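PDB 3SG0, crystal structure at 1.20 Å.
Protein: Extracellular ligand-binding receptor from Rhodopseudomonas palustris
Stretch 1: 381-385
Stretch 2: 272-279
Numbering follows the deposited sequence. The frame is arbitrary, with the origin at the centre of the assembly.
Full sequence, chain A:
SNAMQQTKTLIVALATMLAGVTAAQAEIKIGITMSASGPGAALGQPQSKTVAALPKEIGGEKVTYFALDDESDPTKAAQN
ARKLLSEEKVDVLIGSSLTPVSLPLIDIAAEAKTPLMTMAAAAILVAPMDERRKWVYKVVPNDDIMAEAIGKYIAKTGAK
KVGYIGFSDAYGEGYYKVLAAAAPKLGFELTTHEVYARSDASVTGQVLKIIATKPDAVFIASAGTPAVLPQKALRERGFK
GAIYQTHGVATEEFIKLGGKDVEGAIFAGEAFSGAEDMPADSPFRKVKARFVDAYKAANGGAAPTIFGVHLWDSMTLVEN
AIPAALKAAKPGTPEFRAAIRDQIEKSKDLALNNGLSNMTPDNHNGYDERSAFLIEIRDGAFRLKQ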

# COMPACT_ATOMS: atom_id res chain seq x y z
N ALA A 381 15.00 8.91 -10.15
CA ALA A 381 13.95 8.00 -10.61
C ALA A 381 14.03 6.67 -9.87
O ALA A 381 15.11 6.26 -9.43
CB ALA A 381 14.07 7.76 -12.12
N PHE A 382 12.88 6.01 -9.73
CA PHE A 382 12.85 4.65 -9.19
C PHE A 382 13.35 3.66 -10.23
O PHE A 382 12.86 3.61 -11.36
CB PHE A 382 11.44 4.28 -8.73
CG PHE A 382 10.92 5.16 -7.63
CD1 PHE A 382 11.54 5.17 -6.39
CD2 PHE A 382 9.83 5.98 -7.84
CE1 PHE A 382 11.06 5.99 -5.37
CE2 PHE A 382 9.34 6.79 -6.84
CZ PHE A 382 9.96 6.80 -5.59
N ARG A 383 14.33 2.85 -9.83
CA ARG A 383 14.95 1.88 -10.73
C ARG A 383 15.06 0.54 -10.02
O ARG A 383 15.15 0.48 -8.80
CB ARG A 383 16.36 2.33 -11.12
CG ARG A 383 16.44 3.72 -11.73
CD ARG A 383 15.76 3.79 -13.08
NE ARG A 383 16.29 2.79 -14.01
CZ ARG A 383 17.36 2.97 -14.78
NH1 ARG A 383 18.02 4.12 -14.75
NH2 ARG A 383 17.77 2.00 -15.58
N LEU A 384 15.07 -0.55 -10.78
CA LEU A 384 15.45 -1.83 -10.18
C LEU A 384 16.89 -1.75 -9.70
O LEU A 384 17.78 -1.34 -10.45
CB LEU A 384 15.30 -2.97 -11.17
CG LEU A 384 13.89 -3.48 -11.42
CD1 LEU A 384 13.93 -4.62 -12.42
CD2 LEU A 384 13.22 -3.93 -10.13
N LYS A 385 17.14 -2.13 -8.46
CA LYS A 385 18.50 -2.17 -7.94
C LYS A 385 19.27 -3.27 -8.64
O LYS A 385 18.78 -4.39 -8.77
CB LYS A 385 18.49 -2.41 -6.43
CG LYS A 385 19.89 -2.50 -5.81
CD LYS A 385 20.58 -1.14 -5.83
CE LYS A 385 21.98 -1.22 -5.25
NZ LYS A 385 22.93 -1.90 -6.17
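Stretch 2 272-279: FSGAEDMP

The contact between these two segments, which lie more than a hundred residues apart in one chain, is organised around a single carboxylate. D277, with its CA-to-CB bond directed toward stretch 1, forms a salt bridge with R383, and R383 NH2 donates to D277 OD1 at 2.9 Å. R383 NE donates to D277 OD2, also at 2.9 Å and nearly straight at 163°, and makes a further, weak bond of 3.2 Å to D277 OD1. D277 OD1 thus lies at the edge of the guanidinium, near its plane, where the N-H groups point. The arginine reaches this position by folding back: its CA-to-CB bond points away overall, but chi1, chi2 and chi3 are all m, and this curl brings the charged end to the aspartate.

The same carboxylate also serves the backbone. L384 N donates to D277 OD2 at 2.9 Å, so one oxygen accepts from both a side chain and the main chain. Aspartate suits the task, because its short side chain, with chi1 m, holds two acceptors close to its own backbone and can satisfy the amide of L384.

Stretch 1 is extended, a strand through L384. Stretch 2 is compact: the tail of a weakly bonded helix, which begins earlier in the chain, runs to about G274 and passes into a 3-10 segment at A275 and E276, and then into a loop. The bonds from D277 N to G274 O, 3.0 Å, and from M278 N to A275 O, 3.1 Å, hold this turn in shape and help to place D277. In the backbone register, F382 lies nearest S273, with CA atoms 6.1 Å apart, and L384 nearest G274, at 4.9 Å; over these pairs the two chains run in broadly the same sense.

A water within hydrogen-bonding reach of both segments lies 2.8 Å from F382 O and 2.8 Å from E276 OE1. Both are acceptors, which could not bond to each other directly.

L384 provides most of the packing. Its CG lies against the carbonyl oxygen G274 O at 3.6 Å, its CD1 3.8 Å from D277 CB and, in an apolar contact, 4.2 Å from CG of M278, a selenomethionine whose extended side chain comes nearer than its sideways CA-to-CB bond suggests. Glycine fits at 274 because an ideal CB there would lie 2.4 Å from L384 CD2, a clash. At the other end, the CA-to-CB bond of F382 points toward stretch 2, but the end of the ring leads away. The closest approach of F382 and S273 is between backbone oxygens, F382 O and S273 O, at 3.7 Å, and is not a hydrogen bond.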

# COMPACT_ATOMS: atom_id res chain seq x y z
N PHE A 272 5.44 -2.45 -10.17
CA PHE A 272 5.16 -1.14 -10.77
C PHE A 272 6.39 -0.23 -10.72
O PHE A 272 6.68 0.48 -11.68
CB PHE A 272 3.99 -0.51 -10.00
CG PHE A 272 3.59 0.88 -10.45
CD1 PHE A 272 2.46 1.07 -11.24
CD2 PHE A 272 4.29 2.00 -10.02
CE1 PHE A 272 2.05 2.34 -11.61
CE2 PHE A 272 3.88 3.28 -10.40
CZ PHE A 272 2.76 3.44 -11.20
N SER A 273 7.09 -0.23 -9.59
CA SER A 273 8.21 0.68 -9.40
C SER A 273 9.43 0.32 -10.23
O SER A 273 10.26 1.18 -10.53
CB SER A 273 8.60 0.74 -7.93
OG SER A 273 7.51 1.19 -7.13
N GLY A 274 9.57 -0.96 -10.55
CA GLY A 274 10.69 -1.42 -11.35
C GLY A 274 10.34 -1.73 -12.79
O GLY A 274 11.17 -2.26 -13.52
N ALA A 275 9.13 -1.38 -13.21
CA ALA A 275 8.62 -1.87 -14.48
C ALA A 275 9.44 -1.41 -15.67
O ALA A 275 9.58 -2.14 -16.65
CB ALA A 275 7.17 -1.45 -14.66
N GLU A 276 9.97 -0.19 -15.61
CA GLU A 276 10.74 0.35 -16.73
C GLU A 276 12.04 -0.42 -16.97
O GLU A 276 12.64 -0.31 -18.04
CB GLU A 276 11.03 1.83 -16.54
CG GLU A 276 9.82 2.73 -16.67
CD GLU A 276 8.84 2.56 -15.51
OE1 GLU A 276 9.26 2.69 -14.34
OE2 GLU A 276 7.64 2.30 -15.77
N ASP A 277 12.47 -1.19 -15.98
CA ASP A 277 13.69 -1.98 -16.09
C ASP A 277 13.42 -3.46 -16.34
O ASP A 277 14.33 -4.28 -16.24
CB ASP A 277 14.56 -1.77 -14.85
CG ASP A 277 15.03 -0.34 -14.72
OD1 ASP A 277 15.49 0.21 -15.74
OD2 ASP A 277 14.92 0.23 -13.61
N MSE A 278 12.18 -3.79 -16.68
CA MSE A 278 11.82 -5.16 -17.00
C MSE A 278 11.69 -5.31 -18.51
O MSE A 278 11.64 -4.31 -19.23
CB MSE A 278 10.50 -5.51 -16.31
CG MSE A 278 10.59 -5.45 -14.80
SE MSE A 278 8.91 -5.88 -13.94
CE MSE A 278 9.46 -5.55 -12.11
N PRO A 279 11.65 -6.55 -19.01
CA PRO A 279 11.52 -6.74 -20.47
C PRO A 279 10.28 -6.07 -21.03
O PRO A 279 9.25 -6.02 -20.36
CB PRO A 279 11.42 -8.26 -20.61
CG PRO A 279 12.13 -8.80 -19.40
CD PRO A 279 11.80 -7.83 -18.30
O HOH W 1 11.53 4.17 -13.74